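Local coordinates for glycosyl hydrolase family 10 (Prevotella bryantii, PDB 4MGQ), which probably hydrolyses internal beta-1,4-xylosidic linkages of xylan as a whole enzyme, this piece being its calcium-bound carbohydrate-binding domain, at residues L51-V65 and T77-Q91. Residues are numbered along the deposited sequence; the frame is centred on the assembly and turned at random.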
ATOM      1  N   LEU A  51      -7.318  -3.851  -5.340  1.00  7.64           N
ATOM      2  CA  LEU A  51      -6.254  -2.996  -4.828  1.00  7.88           C
ATOM      3  C   LEU A  51      -5.633  -2.233  -5.990  1.00  8.61           C
ATOM      4  O   LEU A  51      -5.170  -2.846  -6.945  1.00  9.68           O
ATOM      5  CB  LEU A  51      -5.182  -3.832  -4.112  1.00  7.89           C
ATOM      6  CG  LEU A  51      -3.977  -3.068  -3.554  1.00  7.54           C
ATOM      7  CD1 LEU A  51      -4.368  -2.135  -2.410  1.00  9.56           C
ATOM      8  CD2 LEU A  51      -2.888  -4.039  -3.085  1.00  7.90           C
ATOM      9  N   LYS A  52      -5.635  -0.904  -5.919  1.00  8.20           N
ATOM     10  CA  LYS A  52      -4.934  -0.088  -6.907  1.00  8.93           C
ATOM     11  C   LYS A  52      -3.863   0.727  -6.226  1.00  8.43           C
ATOM     12  O   LYS A  52      -4.067   1.209  -5.110  1.00  8.42           O
ATOM     13  CB  LYS A  52      -5.891   0.861  -7.632  1.00  9.49           C
ATOM     14  CG  LYS A  52      -6.964   0.187  -8.435  1.00 12.41           C
ATOM     15  CD  LYS A  52      -7.759   1.261  -9.194  1.00 14.48           C
ATOM     16  CE  LYS A  52      -8.899   0.666  -9.971  1.00 18.20           C
ATOM     17  NZ  LYS A  52      -9.681   1.750 -10.653  1.00 20.00           N
ATOM     18  N   LEU A  53      -2.740   0.927  -6.909  1.00  8.09           N
ATOM     19  CA  LEU A  53      -1.697   1.810  -6.404  1.00  6.81           C
ATOM     20  C   LEU A  53      -0.651   2.023  -7.485  1.00  7.83           C
ATOM     21  O   LEU A  53      -0.720   1.395  -8.544  1.00  9.76           O
ATOM     22  CB  LEU A  53      -1.066   1.221  -5.132  1.00  9.14           C
ATOM     23  CG  LEU A  53      -0.281  -0.091  -5.260  1.00  9.35           C
ATOM     24  CD1 LEU A  53       1.116   0.087  -4.663  1.00 12.39           C
ATOM     25  CD2 LEU A  53      -1.001  -1.266  -4.622  1.00 13.88           C
ATOM     26  N   ARG A  54       0.292   2.929  -7.246  1.00  8.34           N
ATOM     27  CA  ARG A  54       1.523   2.901  -8.031  1.00 10.04           C
ATOM     28  C   ARG A  54       2.661   2.556  -7.086  1.00  9.73           C
ATOM     29  O   ARG A  54       2.627   2.898  -5.903  1.00  9.59           O
ATOM     30  CB  ARG A  54       1.788   4.221  -8.774  1.00  9.17           C
ATOM     31  CG  ARG A  54       1.900   5.467  -7.920  1.00 10.09           C
ATOM     32  CD  ARG A  54       2.230   6.702  -8.794  1.00 10.44           C
ATOM     33  NE  ARG A  54       2.426   7.863  -7.942  1.00  9.89           N
ATOM     34  CZ  ARG A  54       3.466   8.688  -8.012  1.00  9.03           C
ATOM     35  NH1 ARG A  54       4.399   8.511  -8.940  1.00 11.99           N
ATOM     36  NH2 ARG A  54       3.560   9.700  -7.166  1.00 10.66           N
ATOM     37  N   VAL A  55       3.668   1.871  -7.619  1.00  8.24           N
ATOM     38  CA  VAL A  55       4.749   1.371  -6.787  1.00  7.66           C
ATOM     39  C   VAL A  55       6.076   1.493  -7.533  1.00  8.56           C
ATOM     40  O   VAL A  55       6.109   1.447  -8.767  1.00  9.51           O
ATOM     41  CB  VAL A  55       4.496  -0.098  -6.374  1.00  8.31           C
ATOM     42  CG1 VAL A  55       4.493  -1.014  -7.602  1.00 10.72           C
ATOM     43  CG2 VAL A  55       5.522  -0.549  -5.336  1.00  7.92           C
ATOM     44  N   LYS A  56       7.150   1.653  -6.774  1.00 10.01           N
ATOM     45  CA  LYS A  56       8.508   1.714  -7.298  1.00  9.78           C
ATOM     46  C   LYS A  56       9.404   1.036  -6.263  1.00  9.48           C
ATOM     47  O   LYS A  56       9.220   1.225  -5.065  1.00  9.66           O
ATOM     48  CB  LYS A  56       8.913   3.178  -7.554  1.00 12.18           C
ATOM     49  CG  LYS A  56      10.377   3.432  -7.921  1.00 13.31           C
ATOM     50  CD  LYS A  56      10.675   4.936  -7.860  1.00 13.24           C
ATOM     51  CE  LYS A  56      12.169   5.225  -7.964  1.00 16.83           C
ATOM     52  NZ  LYS A  56      12.680   4.947  -9.344  1.00 17.89           N
ATOM     53  N   THR A  57      10.347   0.216  -6.712  1.00  9.72           N
ATOM     54  CA  THR A  57      11.293  -0.405  -5.787  1.00  9.93           C
ATOM     55  C   THR A  57      12.701  -0.259  -6.339  1.00 11.97           C
ATOM     56  O   THR A  57      12.860   0.025  -7.518  1.00 11.98           O
ATOM     57  CB  THR A  57      10.997  -1.896  -5.545  1.00 10.18           C
ATOM     58  OG1 THR A  57      10.704  -2.540  -6.791  1.00 12.04           O
ATOM     59  CG2 THR A  57       9.810  -2.077  -4.579  1.00  9.48           C
ATOM     60  N   SER A  58      13.712  -0.440  -5.493  1.00 11.32           N
ATOM     61  CA  SER A  58      15.096  -0.299  -5.952  1.00 11.61           C
ATOM     62  C   SER A  58      15.556  -1.573  -6.658  1.00 16.45           C
ATOM     63  O   SER A  58      16.608  -1.594  -7.294  1.00 15.95           O
ATOM     64  CB  SER A  58      16.021   0.058  -4.797  1.00 12.33           C
ATOM     65  OG  SER A  58      15.884  -0.859  -3.726  1.00 11.73           O
ATOM     66  N   ALA A  59      14.758  -2.630  -6.551  1.00 15.00           N
ATOM     67  CA  ALA A  59      14.941  -3.812  -7.391  1.00 20.18           C
ATOM     68  C   ALA A  59      13.606  -4.445  -7.729  1.00 20.00           C
ATOM     69  O   ALA A  59      12.682  -4.408  -6.915  1.00 20.06           O
ATOM     70  CB  ALA A  59      15.827  -4.813  -6.708  1.00 22.51           C
ATOM     71  N   ALA A  60      13.513  -5.020  -8.925  1.00 18.17           N
ATOM     72  CA  ALA A  60      12.315  -5.722  -9.355  1.00 17.67           C
ATOM     73  C   ALA A  60      11.988  -6.816  -8.349  1.00 19.68           C
ATOM     74  O   ALA A  60      12.874  -7.534  -7.890  1.00 18.64           O
ATOM     75  CB  ALA A  60      12.499  -6.301 -10.744  1.00 23.20           C
ATOM     76  N   CYS A  61      10.716  -6.925  -7.986  1.00 15.47           N
ATOM     77  CA  CYS A  61      10.309  -7.916  -7.000  1.00 13.87           C
ATOM     78  C   CYS A  61       8.818  -8.200  -7.079  1.00 15.02           C
ATOM     79  O   CYS A  61       8.069  -7.494  -7.764  1.00 11.79           O
ATOM     80  CB  CYS A  61      10.662  -7.442  -5.588  1.00 11.72           C
ATOM     81  SG  CYS A  61       9.784  -5.905  -5.118  1.00 14.36           S
ATOM     82  N   ASP A  62       8.416  -9.259  -6.384  1.00 14.17           N
ATOM     83  CA  ASP A  62       7.023  -9.517  -6.038  1.00 14.87           C
ATOM     84  C   ASP A  62       6.727  -8.852  -4.704  1.00 12.48           C
ATOM     85  O   ASP A  62       7.518  -8.952  -3.766  1.00 11.30           O
ATOM     86  CB  ASP A  62       6.737 -11.019  -5.915  1.00 14.37           C
ATOM     87  CG  ASP A  62       6.732 -11.735  -7.247  1.00 24.17           C
ATOM     88  OD1 ASP A  62       6.803 -11.069  -8.299  1.00 21.59           O
ATOM     89  OD2 ASP A  62       6.627 -12.978  -7.236  1.00 26.07           O
ATOM     90  N   VAL A  63       5.594  -8.170  -4.607  1.00  8.61           N
ATOM     91  CA  VAL A  63       5.185  -7.629  -3.321  1.00  7.59           C
ATOM     92  C   VAL A  63       3.980  -8.428  -2.843  1.00  9.89           C
ATOM     93  O   VAL A  63       2.903  -8.398  -3.451  1.00  9.21           O
ATOM     94  CB  VAL A  63       4.842  -6.125  -3.387  1.00  7.57           C
ATOM     95  CG1 VAL A  63       4.401  -5.643  -2.015  1.00  8.22           C
ATOM     96  CG2 VAL A  63       6.064  -5.322  -3.858  1.00  9.39           C
ATOM     97  N   THR A  64       4.182  -9.171  -1.763  1.00  7.56           N
ATOM     98  CA  THR A  64       3.151 -10.053  -1.230  1.00  8.15           C
ATOM     99  C   THR A  64       2.207  -9.311  -0.283  1.00  8.48           C
ATOM    100  O   THR A  64       2.660  -8.586   0.609  1.00  8.49           O
ATOM    101  CB  THR A  64       3.801 -11.235  -0.489  1.00  9.58           C
ATOM    102  OG1 THR A  64       4.609 -11.963  -1.415  1.00 12.32           O
ATOM    103  CG2 THR A  64       2.754 -12.164   0.084  1.00 11.07           C
ATOM    104  N   VAL A  65       0.907  -9.487  -0.505  1.00  8.59           N
ATOM    105  CA  VAL A  65      -0.119  -8.913   0.368  1.00  8.20           C
ATOM    106  C   VAL A  65      -1.069 -10.004   0.847  1.00  7.02           C
ATOM    107  O   VAL A  65      -1.704 -10.670   0.035  1.00  9.93           O
ATOM    108  CB  VAL A  65      -0.947  -7.815  -0.341  1.00  7.16           C
ATOM    109  CG1 VAL A  65      -1.956  -7.218   0.627  1.00  8.01           C
ATOM    110  CG2 VAL A  65      -0.039  -6.703  -0.900  1.00  9.03           C
ATOM    111  N   THR A  77      -5.120 -13.232  -3.400  1.00 10.65           N
ATOM    112  CA  THR A  77      -4.710 -12.000  -2.760  1.00 10.54           C
ATOM    113  C   THR A  77      -4.500 -10.909  -3.796  1.00  8.27           C
ATOM    114  O   THR A  77      -4.445 -11.197  -4.993  1.00  9.54           O
ATOM    115  CB  THR A  77      -3.394 -12.180  -1.990  1.00 11.65           C
ATOM    116  OG1 THR A  77      -2.346 -12.428  -2.929  1.00 10.12           O
ATOM    117  CG2 THR A  77      -3.475 -13.323  -0.977  1.00 11.13           C
ATOM    118  N   PRO A  78      -4.363  -9.651  -3.339  1.00  8.01           N
ATOM    119  CA  PRO A  78      -3.986  -8.588  -4.270  1.00  9.00           C
ATOM    120  C   PRO A  78      -2.471  -8.422  -4.391  1.00  7.73           C
ATOM    121  O   PRO A  78      -2.001  -7.317  -4.642  1.00  9.52           O
ATOM    122  CB  PRO A  78      -4.618  -7.347  -3.648  1.00  8.12           C
ATOM    123  CG  PRO A  78      -4.563  -7.621  -2.156  1.00  8.31           C
ATOM    124  CD  PRO A  78      -4.757  -9.123  -2.016  1.00  8.46           C
ATOM    125  N   SER A  79      -1.722  -9.507  -4.213  1.00  9.03           N
ATOM    126  CA  SER A  79      -0.268  -9.442  -4.349  1.00  8.79           C
ATOM    127  C   SER A  79       0.079  -8.930  -5.743  1.00 10.09           C
ATOM    128  O   SER A  79      -0.650  -9.188  -6.710  1.00 11.05           O
ATOM    129  CB  SER A  79       0.361 -10.810  -4.108  1.00  9.94           C
ATOM    130  OG  SER A  79       0.168 -11.211  -2.766  1.00  9.61           O
ATOM    131  N   PHE A  80       1.181  -8.202  -5.850  1.00  9.57           N
ATOM    132  CA  PHE A  80       1.501  -7.556  -7.115  1.00  9.85           C
ATOM    133  C   PHE A  80       2.999  -7.547  -7.352  1.00 11.12           C
ATOM    134  O   PHE A  80       3.769  -8.131  -6.582  1.00 11.43           O
ATOM    135  CB  PHE A  80       0.938  -6.127  -7.146  1.00  9.71           C
ATOM    136  CG  PHE A  80       1.393  -5.257  -6.003  1.00  9.03           C
ATOM    137  CD1 PHE A  80       0.726  -5.276  -4.786  1.00  7.87           C
ATOM    138  CD2 PHE A  80       2.478  -4.404  -6.151  1.00  9.08           C
ATOM    139  CE1 PHE A  80       1.137  -4.479  -3.738  1.00  7.36           C
ATOM    140  CE2 PHE A  80       2.895  -3.589  -5.104  1.00  8.33           C
ATOM    141  CZ  PHE A  80       2.214  -3.628  -3.892  1.00  7.71           C
ATOM    142  N   LYS A  81       3.409  -6.889  -8.429  1.00 12.02           N
ATOM    143  CA  LYS A  81       4.822  -6.826  -8.775  1.00 11.82           C
ATOM    144  C   LYS A  81       5.285  -5.381  -8.862  1.00  9.91           C
ATOM    145  O   LYS A  81       4.495  -4.478  -9.138  1.00 10.46           O
ATOM    146  CB  LYS A  81       5.085  -7.553 -10.098  1.00 16.92           C
ATOM    147  CG  LYS A  81       4.757  -9.045 -10.060  1.00 17.59           C
ATOM    148  CD  LYS A  81       5.100  -9.716 -11.375  1.00 27.46           C
ATOM    149  CE  LYS A  81       4.796 -11.208 -11.331  1.00 30.78           C
ATOM    150  NZ  LYS A  81       5.831 -11.961 -10.567  1.00 33.92           N
ATOM    151  N   SER A  82       6.572  -5.167  -8.627  1.00 11.03           N
ATOM    152  CA  SER A  82       7.147  -3.834  -8.711  1.00  9.71           C
ATOM    153  C   SER A  82       8.417  -3.882  -9.546  1.00 12.87           C
ATOM    154  O   SER A  82       9.057  -4.928  -9.654  1.00 15.27           O
ATOM    155  CB  SER A  82       7.440  -3.277  -7.322  1.00  9.73           C
ATOM    156  OG  SER A  82       7.975  -1.965  -7.387  1.00 11.54           O
ATOM    157  N   THR A  83       8.753  -2.745 -10.145  1.00 11.33           N
ATOM    158  CA  THR A  83       9.988  -2.587 -10.907  1.00 13.98           C
ATOM    159  C   THR A  83      10.695  -1.324 -10.434  1.00 13.56           C
ATOM    160  O   THR A  83      10.228  -0.662  -9.512  1.00 11.23           O
ATOM    161  CB  THR A  83       9.721  -2.484 -12.421  1.00 13.81           C
ATOM    162  OG1 THR A  83       9.069  -1.235 -12.700  1.00 15.11           O
ATOM    163  CG2 THR A  83       8.847  -3.642 -12.910  1.00 15.47           C
ATOM    164  N   THR A  84      11.808  -0.967 -11.073  1.00 12.46           N
ATOM    165  CA  THR A  84      12.579   0.183 -10.623  1.00 13.19           C
ATOM    166  C   THR A  84      12.053   1.510 -11.179  1.00 13.26           C
ATOM    167  O   THR A  84      12.602   2.566 -10.879  1.00 15.25           O
ATOM    168  CB  THR A  84      14.059   0.035 -10.998  1.00 16.69           C
ATOM    169  OG1 THR A  84      14.162  -0.146 -12.413  1.00 15.99           O
ATOM    170  CG2 THR A  84      14.652  -1.182 -10.294  1.00 15.88           C
ATOM    171  N   GLU A  85      10.993   1.444 -11.979  1.00 13.61           N
ATOM    172  CA  GLU A  85      10.288   2.639 -12.433  1.00 14.31           C
ATOM    173  C   GLU A  85       8.872   2.591 -11.885  1.00 13.62           C
ATOM    174  O   GLU A  85       8.343   1.507 -11.680  1.00 12.09           O
ATOM    175  CB  GLU A  85      10.257   2.715 -13.963  1.00 19.26           C
ATOM    176  CG  GLU A  85      11.631   2.696 -14.603  1.00 20.00           C
ATOM    177  CD  GLU A  85      12.441   3.925 -14.257  1.00 30.70           C
ATOM    178  OE1 GLU A  85      11.836   5.006 -14.080  1.00 34.56           O
ATOM    179  OE2 GLU A  85      13.681   3.815 -14.152  1.00 37.08           O
ATOM    180  N   TRP A  86       8.252   3.747 -11.660  1.00 12.20           N
ATOM    181  CA  TRP A  86       6.851   3.747 -11.232  1.00 11.43           C
ATOM    182  C   TRP A  86       5.993   2.954 -12.210  1.00 15.49           C
ATOM    183  O   TRP A  86       6.070   3.166 -13.422  1.00 13.39           O
ATOM    184  CB  TRP A  86       6.290   5.165 -11.129  1.00 11.20           C
ATOM    185  CG  TRP A  86       6.729   5.975  -9.960  1.00  9.87           C
ATOM    186  CD1 TRP A  86       7.556   7.060  -9.982  1.00 11.88           C
ATOM    187  CD2 TRP A  86       6.332   5.804  -8.597  1.00  9.25           C
ATOM    188  NE1 TRP A  86       7.711   7.570  -8.719  1.00 10.91           N
ATOM    189  CE2 TRP A  86       6.962   6.823  -7.848  1.00  9.41           C
ATOM    190  CE3 TRP A  86       5.496   4.899  -7.937  1.00  9.52           C
ATOM    191  CZ2 TRP A  86       6.794   6.953  -6.476  1.00  8.01           C
ATOM    192  CZ3 TRP A  86       5.333   5.027  -6.569  1.00  8.15           C
ATOM    193  CH2 TRP A  86       5.976   6.046  -5.852  1.00  8.03           C
ATOM    194  N   THR A  87       5.197   2.026 -11.688  1.00 10.83           N
ATOM    195  CA  THR A  87       4.177   1.357 -12.491  1.00 10.32           C
ATOM    196  C   THR A  87       2.869   1.331 -11.731  1.00 12.05           C
ATOM    197  O   THR A  87       2.866   1.399 -10.501  1.00 10.84           O
ATOM    198  CB  THR A  87       4.538  -0.096 -12.840  1.00 12.23           C
ATOM    199  OG1 THR A  87       4.671  -0.862 -11.636  1.00 13.66           O
ATOM    200  CG2 THR A  87       5.832  -0.163 -13.641  1.00 15.31           C
ATOM    201  N   THR A  88       1.766   1.198 -12.464  1.00 11.93           N
ATOM    202  CA  THR A  88       0.452   1.111 -11.834  1.00 13.45           C
ATOM    203  C   THR A  88       0.042  -0.331 -11.613  1.00 13.16           C
ATOM    204  O   THR A  88       0.354  -1.219 -12.409  1.00 16.71           O
ATOM    205  CB  THR A  88      -0.624   1.807 -12.661  1.00 18.00           C
ATOM    206  OG1 THR A  88      -0.708   1.174 -13.941  1.00 26.14           O
ATOM    207  CG2 THR A  88      -0.283   3.272 -12.828  1.00 16.29           C
ATOM    208  N   VAL A  89      -0.660  -0.543 -10.510  1.00 11.19           N
ATOM    209  CA  VAL A  89      -1.087  -1.847 -10.055  1.00 12.00           C
ATOM    210  C   VAL A  89      -2.599  -1.854  -9.953  1.00 10.95           C
ATOM    211  O   VAL A  89      -3.186  -0.887  -9.463  1.00  9.79           O
ATOM    212  CB  VAL A  89      -0.484  -2.178  -8.663  1.00 13.17           C
ATOM    213  CG1 VAL A  89      -1.198  -3.369  -8.008  1.00 11.64           C
ATOM    214  CG2 VAL A  89       1.022  -2.391  -8.766  1.00 14.71           C
ATOM    215  N   ALA A  90      -3.224  -2.929 -10.423  1.00 10.21           N
ATOM    216  CA  ALA A  90      -4.637  -3.159 -10.158  1.00 10.93           C
ATOM    217  C   ALA A  90      -4.853  -4.654 -10.014  1.00 14.88           C
ATOM    218  O   ALA A  90      -4.751  -5.400 -10.992  1.00 18.82           O
ATOM    219  CB  ALA A  90      -5.515  -2.586 -11.272  1.00 14.29           C
ATOM    220  N   GLN A  91      -5.126  -5.097  -8.792  1.00 11.52           N
ATOM    221  CA  GLN A  91      -5.278  -6.525  -8.530  1.00 10.99           C
ATOM    222  C   GLN A  91      -6.560  -6.799  -7.763  1.00 11.91           C
ATOM    223  O   GLN A  91      -6.741  -6.310  -6.652  1.00 10.73           O
ATOM    224  CB  GLN A  91      -4.083  -7.077  -7.740  1.00 11.90           C
ATOM    225  CG  GLN A  91      -2.756  -7.070  -8.487  1.00 15.30           C
ATOM    226  CD  GLN A  91      -2.746  -8.003  -9.690  1.00 20.17           C
ATOM    227  OE1 GLN A  91      -3.489  -8.986  -9.745  1.00 21.48           O
ATOM    228  NE2 GLN A  91      -1.902  -7.688 -10.667  1.00 27.33           N
TER
HETATM  229  O   HOH W   1       7.074  -0.606 -10.431  1.00 11.05           O
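Thr57 OG1 is held from two sides: it donates to Ala59 O within its own turn (2.7 Å) and lies 2.9 Å from Ser82 OG. Small hydroxyl residues suit this place, where both segments pass from one sheet to the other and Thr57 N still reaches Thr83 O. A water close by takes the N-H of Thr83 and lies within hydrogen-bonding distance of Val55 O, Glu85 O and Thr87 OG1.

Two antiparallel ladders leave this bend, 51-55 with 87-91 and 61-63 with 80-82. Between them the Phe80 ring is sandwiched: Val63 CB lies over one face, 3.8 Å from the ring centroid, and Leu53 CD2 over the opposite face at 4.2 Å. Its CG stands between the backbone N and the carbonyl carbon (chi1 56°), which lays the ring flat over Val63, its ladder partner, while Leu51, Val55 and Val65 fill in around it with compact aliphatic branches.

Trp86 lies between two long basic chains but uses them differently. Arg54 makes a cation-pi contact, CZ 3.9 Å from the centroid of the six-membered ring and the planes 32° apart; Lys56 makes a CH-pi contact through CB on the other face, and its bent chain brings NZ to Thr84 O (2.8 Å), while Asp158 pairs with its charge. Asp116, a calcium ligand, and Asp156 bind the Arg54 guanidinium, and Asp156 also accepts from Trp86 NE1, tying the stack to the metal site. On the exposed face of the other ladder, a salt bridge joins Asp62 OD1 and Lys81 NZ (2.6 Å). Two facing antiparallel sheets around an aliphatic-aromatic core form the beta-sandwich of CBM4/9-type carbohydrate-binding modules.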